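Local coordinates for anopheles Plasmodium-responsive Leucine-rich repeat protein 1B (Anopheles gambiae, PDB 4XGO) that interacts with the leucine-rich repeat protein LRIM1 and probably takes part in the mosquito's immune response to Plasmodium, at the interface of chains A and B. Numbering follows the deposited sequence. Chains: chain A/B, Anopheles Plasmodium-responsive Leucine-rich repeat protein 1B.

Contact 1: the interface of chains A and B. Residues chain A 32, 56; chain B 32, 56.
A:Phe56 and B:Phe56 lie face to face across the two-fold axis and account for nearly all the surface hidden here, 56 and 57 Å² respectively. Their rings are almost parallel, 6° apart, with centroids separated by 4.6 Å, a stacked pair displaced from full overlap. The two side chains slide past each other in opposite directions, so that each ring runs on toward the root of its partner. B:Phe56 CB sits over the centre of the A:Phe56 ring, 3.6 Å from its centroid, as a CH-pi contact. The twin contact is slightly less centred: A:Phe56 CB stands over the B:Phe56 ring but nearer its rim. Where the faces overlap, at the CG and CD1 carbons, A:Phe56 CD1 and B:Phe56 CD1 come to 3.5 Å. In both chains CG points away from the carbonyl carbon and lies beside the backbone N (chi1 -54°), which directs the ring out of its own chain and across the axis. The far end of each ring then reaches the partner's glycine: A:Phe56 CE2 is 3.9 Å from B:Gly32 CA, and A:Gly32 CA is equally far from B:Phe56 CE2. Lacking a side chain, each glycine lets the ring come up to its alpha carbon. The contacts described join carbons and come from loops: Phe56 follows strand 51-53, while Gly32 lies between strands 27-29 and 35-38, near the N-terminal end of the leucine-rich repeat domain.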
loop_
_atom_site.group_PDB
_atom_site.type_symbol
_atom_site.label_atom_id
_atom_site.label_comp_id
_atom_site.label_asym_id
_atom_site.label_seq_id
_atom_site.Cartn_x
_atom_site.Cartn_y
_atom_site.Cartn_z
ATOM N N GLY A 32 -7.235 12.397 -6.548
ATOM C CA GLY A 32 -8.159 11.661 -5.696
ATOM C C GLY A 32 -9.626 11.787 -6.091
ATOM O O GLY A 32 -10.502 11.676 -5.234
ATOM N N PHE A 56 -3.461 9.657 -7.450
ATOM C CA PHE A 56 -4.449 8.872 -6.713
ATOM C C PHE A 56 -5.789 8.803 -7.433
ATOM O O PHE A 56 -6.850 8.996 -6.830
ATOM C CB PHE A 56 -4.642 9.410 -5.286
ATOM C CG PHE A 56 -3.367 9.517 -4.498
ATOM C CD1 PHE A 56 -2.822 8.407 -3.906
ATOM C CD2 PHE A 56 -2.761 10.746 -4.302
ATOM C CE1 PHE A 56 -1.669 8.509 -3.140
ATOM C CE2 PHE A 56 -1.604 10.857 -3.554
ATOM C CZ PHE A 56 -1.055 9.740 -2.983
ATOM N N GLY B 32 -4.165 14.678 -1.809
ATOM C CA GLY B 32 -2.877 14.321 -2.386
ATOM C C GLY B 32 -1.809 15.395 -2.363
ATOM O O GLY B 32 -0.891 15.343 -3.182
ATOM N N PHE B 56 -5.781 11.078 0.960
ATOM C CA PHE B 56 -4.449 10.716 0.477
ATOM C C PHE B 56 -3.442 11.791 0.872
ATOM O O PHE B 56 -2.614 12.211 0.063
ATOM C CB PHE B 56 -4.422 10.533 -1.044
ATOM C CG PHE B 56 -5.445 9.571 -1.557
ATOM C CD1 PHE B 56 -5.286 8.214 -1.370
ATOM C CD2 PHE B 56 -6.544 10.029 -2.249
ATOM C CE1 PHE B 56 -6.227 7.319 -1.877
ATOM C CE2 PHE B 56 -7.493 9.141 -2.744
ATOM C CZ PHE B 56 -7.328 7.791 -2.525
#

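Contact 2: the interface of chains A and B. Residues chain A 29-30, 33; chain B 15, 18, 22, 29, 53.
Strand 27-29 of each chain, near the N-terminal end of the leucine-rich repeat domain, brings A:Asn29 and B:Asn29 together in a reciprocal amide-to-backbone pair. The side-chain nitrogen B:Asn29 ND2 donates to the main-chain oxygen A:Asn29 O at 2.8 Å, and A:Asn29 ND2 returns the bond to B:Asn29 O at 2.9 Å. Both bonds are bent, the first to 137° at the hydrogen, and each donor stands above the carbonyl plane instead of on a lone pair. Each amide is carried out to its partner by a side chain extended away from the backbone N (chi1 -173° in A:Asn29), and the two amide planes stack, 11° apart. The paired bonds thus restrain the rotation of both amides. Leucines flank this polar pair. A:Leu33 meets B:Leu18 tip to tip, CD1 to CD1 at 3.9 Å, and its CD2 methyl lies 4.1 Å from B:Tyr53 CD2, the two side chains crossing at about a right angle. The same leucine comes against the B:Asn29 amide from the opposite direction, with CD2 3.9 Å from ND2. A:Leu30 CD2 also reaches B:Leu18 CD1, at 4.0 Å. In the fold, helix 12-23 of chain B and its strands 27-29 and 51-53 face the loop after strand 27-29 of chain A.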
loop_
_atom_site.group_PDB
_atom_site.type_symbol
_atom_site.label_atom_id
_atom_site.label_comp_id
_atom_site.label_asym_id
_atom_site.label_seq_id
_atom_site.Cartn_x
_atom_site.Cartn_y
_atom_site.Cartn_z
ATOM N N ASN A 29 -5.812 20.946 -9.189
ATOM C CA ASN A 29 -5.766 19.737 -8.388
ATOM C C ASN A 29 -6.939 18.794 -8.692
ATOM O O ASN A 29 -8.073 19.012 -8.248
ATOM C CB ASN A 29 -5.695 20.062 -6.900
ATOM C CG ASN A 29 -5.467 18.817 -6.058
ATOM O OD1 ASN A 29 -5.144 17.759 -6.595
ATOM N ND2 ASN A 29 -5.603 18.938 -4.741
ATOM N N LEU A 30 -6.645 17.747 -9.472
ATOM C CA LEU A 30 -7.585 16.692 -9.761
ATOM C C LEU A 30 -7.187 15.421 -9.036
ATOM O O LEU A 30 -7.618 14.318 -9.397
ATOM C CB LEU A 30 -7.643 16.438 -11.261
ATOM C CG LEU A 30 -8.025 17.621 -12.134
ATOM C CD1 LEU A 30 -8.008 17.209 -13.612
ATOM C CD2 LEU A 30 -9.372 18.191 -11.725
ATOM N N LEU A 33 -9.893 12.016 -7.385
ATOM C CA LEU A 33 -11.286 12.208 -7.854
ATOM C C LEU A 33 -11.860 10.992 -8.593
ATOM O O LEU A 33 -12.912 11.104 -9.226
ATOM C CB LEU A 33 -11.407 13.470 -8.701
ATOM C CG LEU A 33 -11.011 14.783 -8.029
ATOM C CD1 LEU A 33 -11.118 15.968 -8.975
ATOM C CD2 LEU A 33 -11.835 15.038 -6.754
ATOM N N LEU B 15 -14.874 18.778 -16.362
ATOM C CA LEU B 15 -13.871 19.735 -15.865
ATOM C C LEU B 15 -14.486 21.112 -15.606
ATOM O O LEU B 15 -14.255 21.714 -14.561
ATOM C CB LEU B 15 -12.652 19.833 -16.785
ATOM C CG LEU B 15 -11.567 20.823 -16.341
ATOM C CD1 LEU B 15 -11.039 20.515 -14.934
ATOM C CD2 LEU B 15 -10.440 20.830 -17.372
ATOM N N LEU B 18 -16.395 20.993 -12.364
ATOM C CA LEU B 18 -15.458 20.972 -11.256
ATOM C C LEU B 18 -14.864 22.352 -11.033
ATOM O O LEU B 18 -14.826 22.845 -9.898
ATOM C CB LEU B 18 -14.328 19.988 -11.518
ATOM C CG LEU B 18 -14.551 18.542 -11.115
ATOM C CD1 LEU B 18 -13.387 17.711 -11.631
ATOM C CD2 LEU B 18 -14.683 18.423 -9.600
ATOM N N PHE B 22 -14.864 24.861 -7.743
ATOM C CA PHE B 22 -13.617 25.388 -7.170
ATOM C C PHE B 22 -13.621 26.919 -7.125
ATOM O O PHE B 22 -13.345 27.514 -6.083
ATOM C CB PHE B 22 -12.392 24.938 -7.972
ATOM C CG PHE B 22 -12.168 23.444 -8.007
ATOM C CD1 PHE B 22 -12.806 22.569 -7.125
ATOM C CD2 PHE B 22 -11.275 22.918 -8.922
ATOM C CE1 PHE B 22 -12.564 21.196 -7.182
ATOM C CE2 PHE B 22 -11.021 21.555 -8.971
ATOM C CZ PHE B 22 -11.668 20.695 -8.102
ATOM N N ASN B 29 -10.657 20.975 -3.094
ATOM C CA ASN B 29 -9.857 19.761 -3.253
ATOM C C ASN B 29 -8.431 19.960 -2.745
ATOM O O ASN B 29 -7.613 20.621 -3.397
ATOM C CB ASN B 29 -9.851 19.246 -4.712
ATOM C CG ASN B 29 -9.210 17.882 -4.820
ATOM O OD1 ASN B 29 -8.970 17.220 -3.798
ATOM N ND2 ASN B 29 -8.885 17.461 -6.022
ATOM N N TYR B 53 -12.317 17.939 0.524
ATOM C CA TYR B 53 -11.589 16.729 0.196
ATOM C C TYR B 53 -10.142 16.856 0.674
ATOM O O TYR B 53 -9.414 17.755 0.245
ATOM C CB TYR B 53 -11.608 16.504 -1.305
ATOM C CG TYR B 53 -12.959 16.487 -1.971
ATOM C CD1 TYR B 53 -14.106 16.064 -1.303
ATOM C CD2 TYR B 53 -13.085 16.873 -3.303
ATOM C CE1 TYR B 53 -15.335 16.045 -1.932
ATOM C CE2 TYR B 53 -14.310 16.849 -3.939
ATOM C CZ TYR B 53 -15.434 16.435 -3.256
ATOM O OH TYR B 53 -16.640 16.423 -3.937
#

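Contact 3: the interface of chains A and B. Residues chain A 10, 15, 18, 22, 29; chain B 28-30, 33.
B:Leu30 packs among A:Leu10, A:Leu15 and A:Leu18, hiding 38 Å² against chain A, with its two methyls divided between different partners. CD1 meets A:Leu10 CD2 at 3.8 Å, the two side chains crossing at about a right angle. CD2 turns to helix 12-23 of chain A, where it lies 3.9 Å from A:Leu18 CD1 and 4.2 Å from A:Leu15 CD1. With CG opposite the carbonyl carbon (chi1 -57°), the side chain is directed at chain A, and its two methyls part toward strand 8-10 and the helix. A:Leu15 CD1 also touches B:Leu28 CD2, at 4.2 Å, joining strand 27-29 of chain B to the same apolar surface. A:Phe22 hides 30 Å²: CE2 and CZ, at the far end of its ring, both lie 3.9 Å from the carbonyl oxygen B:Asn29 O, which stands off the ring plane. One face of that ring is covered within its own chain by A:Leu18 O, one helical turn earlier. The oxygen that the phenylalanine borders is the one that accepts the A:Asn29 amide, so the ring probably helps to shield that hydrogen bond from solvent. B:Leu33 completes the patch: its CD1 faces A:Leu18 CD1 tip to tip at 4.0 Å, while CD2 packs against the A:Asn29 amide nitrogen. In the fold, strand 8-10 and helix 12-23 of chain A lie at the N-terminal end of the domain and receive strand 27-29 and the following loop of chain B.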
loop_
_atom_site.group_PDB
_atom_site.type_symbol
_atom_site.label_atom_id
_atom_site.label_comp_id
_atom_site.label_asym_id
_atom_site.label_seq_id
_atom_site.Cartn_x
_atom_site.Cartn_y
_atom_site.Cartn_z
ATOM N N LEU A 10 -0.689 22.945 6.542
ATOM C CA LEU A 10 -1.806 23.726 6.067
ATOM C C LEU A 10 -2.109 24.840 7.066
ATOM O O LEU A 10 -2.659 24.598 8.144
ATOM C CB LEU A 10 -3.046 22.875 5.849
ATOM C CG LEU A 10 -4.139 23.575 5.034
ATOM C CD1 LEU A 10 -3.697 23.752 3.596
ATOM C CD2 LEU A 10 -5.442 22.790 5.101
ATOM N N LEU A 15 -2.795 27.897 2.761
ATOM C CA LEU A 15 -4.095 27.740 2.122
ATOM C C LEU A 15 -4.412 28.946 1.224
ATOM O O LEU A 15 -4.950 28.781 0.125
ATOM C CB LEU A 15 -5.208 27.467 3.137
ATOM C CG LEU A 15 -6.613 27.291 2.531
ATOM C CD1 LEU A 15 -6.657 26.191 1.480
ATOM C CD2 LEU A 15 -7.682 27.045 3.589
ATOM N N LEU A 18 -2.396 28.486 -1.978
ATOM C CA LEU A 18 -3.089 27.466 -2.763
ATOM C C LEU A 18 -4.346 27.972 -3.453
ATOM O O LEU A 18 -4.535 27.757 -4.640
ATOM C CB LEU A 18 -3.482 26.279 -1.883
ATOM C CG LEU A 18 -2.444 25.218 -1.602
ATOM C CD1 LEU A 18 -3.024 24.260 -0.570
ATOM C CD2 LEU A 18 -2.043 24.486 -2.877
ATOM N N PHE A 22 -5.287 28.263 -7.449
ATOM C CA PHE A 22 -6.466 27.593 -7.968
ATOM C C PHE A 22 -7.351 28.604 -8.693
ATOM O O PHE A 22 -7.872 28.314 -9.766
ATOM C CB PHE A 22 -7.313 26.978 -6.857
ATOM C CG PHE A 22 -6.665 25.828 -6.124
ATOM C CD1 PHE A 22 -5.517 25.194 -6.605
ATOM C CD2 PHE A 22 -7.247 25.353 -4.953
ATOM C CE1 PHE A 22 -4.969 24.127 -5.923
ATOM C CE2 PHE A 22 -6.696 24.286 -4.273
ATOM C CZ PHE A 22 -5.560 23.675 -4.758
ATOM N N ASN A 29 -5.812 20.946 -9.189
ATOM C CA ASN A 29 -5.766 19.737 -8.388
ATOM C C ASN A 29 -6.939 18.794 -8.692
ATOM O O ASN A 29 -8.073 19.012 -8.248
ATOM C CB ASN A 29 -5.695 20.062 -6.900
ATOM C CG ASN A 29 -5.467 18.817 -6.058
ATOM O OD1 ASN A 29 -5.144 17.759 -6.595
ATOM N ND2 ASN A 29 -5.603 18.938 -4.741
ATOM N N LEU B 28 -13.593 22.250 -2.101
ATOM C CA LEU B 28 -12.169 22.493 -1.952
ATOM C C LEU B 28 -11.427 21.168 -2.025
ATOM O O LEU B 28 -11.562 20.344 -1.129
ATOM C CB LEU B 28 -11.882 23.161 -0.611
ATOM C CG LEU B 28 -10.424 23.464 -0.295
ATOM C CD1 LEU B 28 -9.774 24.286 -1.402
ATOM C CD2 LEU B 28 -10.281 24.129 1.070
ATOM N N ASN B 29 -10.657 20.975 -3.094
ATOM C CA ASN B 29 -9.857 19.761 -3.253
ATOM C C ASN B 29 -8.431 19.960 -2.745
ATOM O O ASN B 29 -7.613 20.621 -3.397
ATOM C CB ASN B 29 -9.851 19.246 -4.712
ATOM C CG ASN B 29 -9.210 17.882 -4.820
ATOM O OD1 ASN B 29 -8.970 17.220 -3.798
ATOM N ND2 ASN B 29 -8.885 17.461 -6.022
ATOM N N LEU B 30 -8.154 19.395 -1.562
ATOM C CA LEU B 30 -6.814 19.359 -0.977
ATOM C C LEU B 30 -6.288 17.894 -0.939
ATOM O O LEU B 30 -5.373 17.566 -0.174
ATOM C CB LEU B 30 -6.801 19.954 0.428
ATOM C CG LEU B 30 -7.309 21.396 0.574
ATOM C CD1 LEU B 30 -7.409 21.803 2.031
ATOM C CD2 LEU B 30 -6.398 22.366 -0.153
ATOM N N LEU B 33 -1.878 16.316 -1.388
ATOM C CA LEU B 33 -0.922 17.411 -1.282
ATOM C C LEU B 33 0.149 17.206 -0.202
ATOM O O LEU B 33 0.841 18.155 0.158
ATOM C CB LEU B 33 -1.667 18.759 -1.076
ATOM C CG LEU B 33 -2.716 19.159 -2.133
ATOM C CD1 LEU B 33 -3.452 20.433 -1.747
ATOM C CD2 LEU B 33 -2.051 19.320 -3.489
#

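Contacts 2 and 3 are largely two-fold counterparts whose C-alpha centres lie about 9 Å apart; they share A:Asn29 and B:Asn29, which tie the leucine clusters of both sides into one surface. Contact 1 lies about 11 Å from contact 2 and about 12 Å from contact 3, by the same measure, and places an aromatic stack near the axis. Gly32 of contact 1 and Leu30 and Leu33 of the others belong to one loop after strand 27-29. Together they join the N-terminal ends of two elongated domains, leaving the C-terminal ends far apart. This homodimer may be a feature of the crystal.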